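PDB 4ZXO: glycosyl hydrolase family 26 from Bacteroides ovatus, which is a beta-mannanase, an enzyme that hydrolyses the mannan backbone of plant galactomannans and probably serves their breakdown by this gut bacterium. Local coordinates for residues 27-33 with 297-303; 57-61 with 91-97. All blocks are in the same frame, centred on the assembly; numbering follows the deposited sequence.

In the fold
The chain enters the (beta/alpha)8 barrel at strand 27-32, which pairs first with strand 60-64 and, much later, with strand 295-300. Contact 2 (57-61 with 91-97) closes a short loop: the chain leaves strand 60-64, returns through helix 81-93 and starts strand 97-101 alongside. Contact 1 (27-33 with 297-303) closes a far longer one, bringing the last strand of the barrel back to the first. The two do not cross; all of contact 2 falls within the span bridged by contact 1. They meet where strands 27-32 and 60-64 are neighbours: Phe29 O lies 3.0 Å from Val60 N, probably a hydrogen bond, and the order across the sheet there is 295-300, 27-32, 60-64, 97-101.

Contact 1. Residues 27-33 with 297-303; sequences ILFGHHD and YVLVWRN
His32 and Trp301 meet face to face, the imidazole lying on the six-membered ring of the indole with centroids 3.9 Å apart and planes at 15°. Trp301 CH2 sits over the centre of the imidazole, whereas His32 CG lies above the indole nearer its rim. In His32, CG is anti to the backbone N (chi1 -166°), which lays the ring alongside the tryptophan, both side chains pointing the same way. Arg302 CB approaches the imidazole edge in its plane, 3.8 Å from His32 CD2. A histidine suits this place because it offers the indole a flat face while ND1 keeps a hydrogen bond to Ser62; the stack and this bond together restrict the ring's rotation.

The stack lies at the C-terminal end of strands 27-32 and 295-300, the end at which TIM-barrel active sites are found. The two pair in parallel as the first and last strands of the (beta/alpha)8 or TIM barrel, closing its wall. Val298 N bonds to Leu28 O, Gly30 N to Val298 O at 2.7 Å, Val300 N to Gly30 O at 2.9 Å, and His32 N to Val300 O. Any CB on Gly30 would run into Leu299 CD1, so glycine lets the leucine lie against the bare backbone on the barrel's inner face. On the outer face, Phe29 slants across both valines, its CZ 3.8 Å from Val300 CG2. The branched valines pack there against helix 281-290.

His31, on that outer face too, turns its edge to Trp301 O, which lies in the ring plane 3.0 Å from CD2. Its NE2 makes a weak hydrogen bond of 3.1 Å to Asn303 OD1, ring and amide planes being 69° apart, while ND1 bonds to Asp34 and Asn303 ND2 to Asp49. A water takes the Asn303 N-H at 2.8 Å and lies close to His32 O.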
loop_
_atom_site.group_PDB
_atom_site.type_symbol
_atom_site.label_atom_id
_atom_site.label_comp_id
_atom_site.label_asym_id
_atom_site.label_seq_id
_atom_site.Cartn_x
_atom_site.Cartn_y
_atom_site.Cartn_z
ATOM N N ILE A 27 11.075 1.220 10.993
ATOM C CA ILE A 27 10.366 1.025 9.724
ATOM C C ILE A 27 9.596 -0.287 9.774
ATOM O O ILE A 27 10.212 -1.346 9.855
ATOM C CB ILE A 27 11.337 0.968 8.536
ATOM C CG1 ILE A 27 12.293 2.162 8.484
ATOM C CG2 ILE A 27 10.538 0.916 7.224
ATOM C CD1 ILE A 27 13.386 2.051 7.428
ATOM N N LEU A 28 8.267 -0.248 9.725
ATOM C CA LEU A 28 7.512 -1.513 9.653
ATOM C C LEU A 28 7.779 -2.233 8.383
ATOM O O LEU A 28 7.773 -1.619 7.334
ATOM C CB LEU A 28 6.003 -1.235 9.764
ATOM C CG LEU A 28 5.538 -0.648 11.116
ATOM C CD1 LEU A 28 4.186 0.124 10.925
ATOM C CD2 LEU A 28 5.420 -1.748 12.155
ATOM N N PHE A 29 7.989 -3.547 8.456
ATOM C CA PHE A 29 8.155 -4.323 7.246
ATOM C C PHE A 29 6.839 -4.899 6.769
ATOM O O PHE A 29 6.082 -5.458 7.585
ATOM C CB PHE A 29 9.131 -5.466 7.460
ATOM C CG PHE A 29 9.420 -6.221 6.180
ATOM C CD1 PHE A 29 10.253 -5.662 5.197
ATOM C CD2 PHE A 29 8.797 -7.419 5.905
ATOM C CE1 PHE A 29 10.487 -6.340 3.968
ATOM C CE2 PHE A 29 9.031 -8.084 4.688
ATOM C CZ PHE A 29 9.877 -7.557 3.729
ATOM N N GLY A 30 6.603 -4.833 5.444
ATOM C CA GLY A 30 5.350 -5.227 4.853
ATOM C C GLY A 30 5.462 -6.247 3.723
ATOM O O GLY A 30 6.471 -6.295 3.010
ATOM N N HIS A 31 4.383 -6.999 3.519
ATOM C CA HIS A 31 4.302 -7.904 2.401
ATOM C C HIS A 31 2.850 -7.986 1.911
ATOM O O HIS A 31 1.918 -8.197 2.711
ATOM C CB HIS A 31 4.799 -9.283 2.851
ATOM C CG HIS A 31 4.850 -10.314 1.743
ATOM N ND1 HIS A 31 4.523 -11.641 1.956
ATOM C CD2 HIS A 31 5.211 -10.215 0.439
ATOM C CE1 HIS A 31 4.674 -12.320 0.826
ATOM N NE2 HIS A 31 5.067 -11.468 -0.121
ATOM N N HIS A 32 2.663 -7.874 0.613
ATOM C CA HIS A 32 1.354 -8.020 -0.009
ATOM C C HIS A 32 0.887 -9.484 -0.014
ATOM O O HIS A 32 1.655 -10.420 -0.278
ATOM C CB HIS A 32 1.391 -7.473 -1.463
ATOM C CG HIS A 32 0.031 -7.283 -2.067
ATOM N ND1 HIS A 32 -0.770 -6.171 -1.801
ATOM C CD2 HIS A 32 -0.684 -8.077 -2.909
ATOM C CE1 HIS A 32 -1.915 -6.295 -2.464
ATOM N NE2 HIS A 32 -1.875 -7.434 -3.163
ATOM N N ASP A 33 -0.385 -9.645 0.321
ATOM C CA ASP A 33 -1.103 -10.940 0.334
ATOM C C ASP A 33 -0.402 -11.956 1.257
ATOM O O ASP A 33 -0.488 -13.162 1.044
ATOM C CB ASP A 33 -1.260 -11.468 -1.109
ATOM C CG ASP A 33 -2.438 -10.829 -1.818
ATOM O OD1 ASP A 33 -3.300 -10.255 -1.108
ATOM O OD2 ASP A 33 -2.491 -10.893 -3.070
ATOM N N TYR A 297 6.994 2.682 6.837
ATOM C CA TYR A 297 6.964 1.279 6.476
ATOM C C TYR A 297 7.557 1.092 5.083
ATOM O O TYR A 297 7.739 2.070 4.325
ATOM C CB TYR A 297 5.548 0.669 6.548
ATOM C CG TYR A 297 4.446 1.279 5.689
ATOM C CD1 TYR A 297 4.078 0.739 4.442
ATOM C CD2 TYR A 297 3.760 2.406 6.150
ATOM C CE1 TYR A 297 2.996 1.314 3.705
ATOM C CE2 TYR A 297 2.732 2.961 5.465
ATOM C CZ TYR A 297 2.346 2.433 4.250
ATOM O OH TYR A 297 1.311 3.097 3.607
ATOM N N VAL A 298 7.927 -0.155 4.792
ATOM C CA VAL A 298 8.433 -0.574 3.484
ATOM C C VAL A 298 7.719 -1.861 3.162
ATOM O O VAL A 298 7.717 -2.785 4.004
ATOM C CB VAL A 298 9.983 -0.810 3.462
ATOM C CG1 VAL A 298 10.444 -1.771 4.495
ATOM C CG2 VAL A 298 10.441 -1.324 2.076
ATOM N N LEU A 299 7.144 -1.965 1.967
ATOM C CA LEU A 299 6.332 -3.124 1.658
ATOM C C LEU A 299 6.827 -3.757 0.387
ATOM O O LEU A 299 7.002 -3.074 -0.614
ATOM C CB LEU A 299 4.856 -2.702 1.494
ATOM C CG LEU A 299 3.947 -3.921 1.261
ATOM C CD1 LEU A 299 2.730 -3.931 2.181
ATOM C CD2 LEU A 299 3.554 -3.969 -0.186
ATOM N N VAL A 300 7.048 -5.064 0.420
ATOM C CA VAL A 300 7.438 -5.775 -0.809
ATOM C C VAL A 300 6.230 -6.550 -1.349
ATOM O O VAL A 300 5.282 -6.935 -0.604
ATOM C CB VAL A 300 8.625 -6.749 -0.597
ATOM C CG1 VAL A 300 9.853 -5.986 -0.069
ATOM C CG2 VAL A 300 8.242 -7.939 0.269
ATOM N N TRP A 301 6.265 -6.806 -2.660
ATOM C CA TRP A 301 5.077 -7.299 -3.363
ATOM C C TRP A 301 4.859 -8.808 -3.141
ATOM O O TRP A 301 5.606 -9.455 -2.402
ATOM C CB TRP A 301 5.176 -6.949 -4.862
ATOM C CG TRP A 301 3.810 -6.958 -5.554
ATOM C CD1 TRP A 301 3.401 -7.764 -6.624
ATOM C CD2 TRP A 301 2.658 -6.164 -5.209
ATOM N NE1 TRP A 301 2.081 -7.498 -6.939
ATOM C CE2 TRP A 301 1.603 -6.536 -6.085
ATOM C CE3 TRP A 301 2.435 -5.152 -4.264
ATOM C CZ2 TRP A 301 0.352 -5.896 -6.056
ATOM C CZ3 TRP A 301 1.184 -4.541 -4.209
ATOM C CH2 TRP A 301 0.157 -4.930 -5.099
ATOM N N ARG A 302 3.770 -9.326 -3.702
ATOM C CA ARG A 302 3.236 -10.652 -3.345
ATOM C C ARG A 302 4.088 -11.822 -3.780
ATOM O O ARG A 302 4.952 -11.695 -4.637
ATOM C CB ARG A 302 1.810 -10.822 -3.921
ATOM C CG ARG A 302 1.770 -10.928 -5.434
ATOM C CD ARG A 302 0.393 -10.569 -5.996
ATOM N NE ARG A 302 0.370 -10.935 -7.429
ATOM C CZ ARG A 302 -0.000 -12.134 -7.911
ATOM N NH1 ARG A 302 -0.451 -13.126 -7.093
ATOM N NH2 ARG A 302 0.118 -12.356 -9.228
ATOM N N ASN A 303 3.873 -12.952 -3.118
ATOM C CA ASN A 303 4.531 -14.206 -3.525
ATOM C C ASN A 303 3.527 -15.041 -4.282
ATOM O O ASN A 303 2.703 -15.726 -3.675
ATOM C CB ASN A 303 5.071 -14.948 -2.289
ATOM C CG ASN A 303 6.364 -14.337 -1.765
ATOM O OD1 ASN A 303 6.698 -13.193 -2.108
ATOM N ND2 ASN A 303 7.086 -15.089 -0.931
HETATM O O HOH W 1 2.096 -13.206 -0.919
#

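Contact 2. Residues 57-61 with 91-97; sequences YPGVM and QYARGGM
Gly59, Val60 and Met61 meet Met97 where the beta-alpha-beta unit of strand 60-64, helix 81-93 and strand 97-101 brings its two parallel strands together. Met97 N gives an almost straight bond to Gly59 O (2.7 Å, 178°), and Met61 N returns one to Met97 O. The helix ends in a Schellman motif at Gly95, whose positive phi suits glycine; at Gly96 a CB would strike Gln91 NE2. With its chain bent at chi2 (71°), Gln91 directs its amide toward the turn before strand 60-64, so that NE2 bonds to Pro58 O at 3.1 Å and, weakly, to Met97 O. Its OE1 receives Arg94 NH1 at 2.9 Å. A leucine in place of Gln91 would probably leave Pro58 O without this donor and the Arg94 guanidinium without the acceptor of its NH1, leaving the stack on Tyr57 to hold it. The Arg94 guanidinium lies flat over one face of the Tyr57 ring in a cation-pi stack, CZ 3.8 Å from the ring centroid and the planes 23° apart. Tyr57 OH bonds to Gly46 O. The extended side chain of Met61 crosses beside Gln91 and Arg94, its CE 3.3 Å from Gln91 OE1 and 3.5 Å from Arg94 NH1.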
loop_
_atom_site.group_PDB
_atom_site.type_symbol
_atom_site.label_atom_id
_atom_site.label_comp_id
_atom_site.label_asym_id
_atom_site.label_seq_id
_atom_site.Cartn_x
_atom_site.Cartn_y
_atom_site.Cartn_z
ATOM N N TYR A 57 5.365 -12.441 11.908
ATOM C CA TYR A 57 4.557 -11.803 10.874
ATOM C C TYR A 57 5.084 -10.380 10.525
ATOM O O TYR A 57 5.596 -9.658 11.388
ATOM C CB TYR A 57 3.110 -11.692 11.318
ATOM C CG TYR A 57 2.373 -12.981 11.399
ATOM C CD1 TYR A 57 2.004 -13.671 10.242
ATOM C CD2 TYR A 57 2.047 -13.532 12.639
ATOM C CE1 TYR A 57 1.272 -14.872 10.319
ATOM C CE2 TYR A 57 1.341 -14.732 12.723
ATOM C CZ TYR A 57 0.944 -15.374 11.571
ATOM O OH TYR A 57 0.267 -16.559 11.685
ATOM N N PRO A 58 4.953 -9.958 9.252
ATOM C CA PRO A 58 5.350 -8.594 8.884
ATOM C C PRO A 58 4.464 -7.559 9.639
ATOM O O PRO A 58 3.292 -7.807 9.941
ATOM C CB PRO A 58 5.130 -8.559 7.377
ATOM C CG PRO A 58 4.106 -9.583 7.122
ATOM C CD PRO A 58 4.385 -10.690 8.106
ATOM N N GLY A 59 5.056 -6.419 9.958
ATOM C CA GLY A 59 4.339 -5.355 10.632
ATOM C C GLY A 59 3.195 -4.798 9.795
ATOM O O GLY A 59 2.223 -4.271 10.330
ATOM N N VAL A 60 3.316 -4.883 8.468
ATOM C CA VAL A 60 2.249 -4.439 7.551
ATOM C C VAL A 60 1.866 -5.582 6.633
ATOM O O VAL A 60 2.737 -6.306 6.116
ATOM C CB VAL A 60 2.719 -3.290 6.659
ATOM C CG1 VAL A 60 1.591 -2.845 5.713
ATOM C CG2 VAL A 60 3.222 -2.076 7.483
ATOM N N MET A 61 0.572 -5.730 6.402
ATOM C CA MET A 61 0.090 -6.612 5.336
ATOM C C MET A 61 -0.785 -5.807 4.432
ATOM O O MET A 61 -1.520 -4.930 4.901
ATOM C CB MET A 61 -0.704 -7.772 5.906
ATOM C CG MET A 61 0.200 -8.741 6.639
ATOM S SD MET A 61 -0.751 -10.051 7.421
ATOM C CE MET A 61 0.551 -10.809 8.415
ATOM N N GLN A 91 -4.772 -9.614 11.441
ATOM C CA GLN A 91 -3.586 -8.776 11.489
ATOM C C GLN A 91 -3.788 -7.682 12.510
ATOM O O GLN A 91 -2.862 -7.373 13.271
ATOM C CB GLN A 91 -3.280 -8.222 10.084
ATOM C CG GLN A 91 -2.128 -7.164 10.041
ATOM C CD GLN A 91 -0.739 -7.768 10.281
ATOM O OE1 GLN A 91 -0.590 -8.883 10.816
ATOM N NE2 GLN A 91 0.286 -7.028 9.868
ATOM N N TYR A 92 -4.984 -7.085 12.558
ATOM C CA TYR A 92 -5.213 -6.076 13.570
ATOM C C TYR A 92 -5.101 -6.683 14.972
ATOM O O TYR A 92 -4.498 -6.094 15.885
ATOM C CB TYR A 92 -6.605 -5.478 13.394
ATOM C CG TYR A 92 -6.921 -4.383 14.393
ATOM C CD1 TYR A 92 -6.479 -3.091 14.181
ATOM C CD2 TYR A 92 -7.653 -4.654 15.545
ATOM C CE1 TYR A 92 -6.767 -2.087 15.072
ATOM C CE2 TYR A 92 -7.945 -3.638 16.493
ATOM C CZ TYR A 92 -7.502 -2.348 16.235
ATOM O OH TYR A 92 -7.772 -1.340 17.138
ATOM N N ALA A 93 -5.649 -7.874 15.132
ATOM C CA ALA A 93 -5.664 -8.521 16.462
ATOM C C ALA A 93 -4.235 -8.755 16.969
ATOM O O ALA A 93 -3.959 -8.660 18.182
ATOM C CB ALA A 93 -6.460 -9.829 16.397
ATOM N N ARG A 94 -3.292 -9.032 16.069
ATOM C CA ARG A 94 -1.924 -9.308 16.526
ATOM C C ARG A 94 -1.145 -7.993 16.636
ATOM O O ARG A 94 0.001 -7.994 17.062
ATOM C CB ARG A 94 -1.243 -10.341 15.606
ATOM C CG ARG A 94 -0.917 -9.894 14.191
ATOM C CD ARG A 94 -0.153 -10.983 13.403
ATOM N NE ARG A 94 -0.970 -12.182 13.128
ATOM C CZ ARG A 94 -1.648 -12.421 11.993
ATOM N NH1 ARG A 94 -1.649 -11.537 10.973
ATOM N NH2 ARG A 94 -2.346 -13.565 11.884
ATOM N N GLY A 95 -1.775 -6.871 16.285
ATOM C CA GLY A 95 -1.113 -5.578 16.426
ATOM C C GLY A 95 -0.457 -5.010 15.175
ATOM O O GLY A 95 0.159 -3.919 15.231
ATOM N N GLY A 96 -0.609 -5.686 14.050
ATOM C CA GLY A 96 0.002 -5.154 12.826
ATOM C C GLY A 96 -0.889 -4.163 12.102
ATOM O O GLY A 96 -2.065 -3.949 12.479
ATOM N N MET A 97 -0.326 -3.599 11.024
ATOM C CA MET A 97 -1.014 -2.618 10.195
ATOM C C MET A 97 -1.557 -3.265 8.920
ATOM O O MET A 97 -1.004 -4.310 8.465
ATOM C CB MET A 97 -0.046 -1.473 9.780
ATOM C CG MET A 97 -0.779 -0.241 9.332
ATOM S SD MET A 97 0.355 0.963 8.620
ATOM C CE MET A 97 0.264 0.505 6.870
#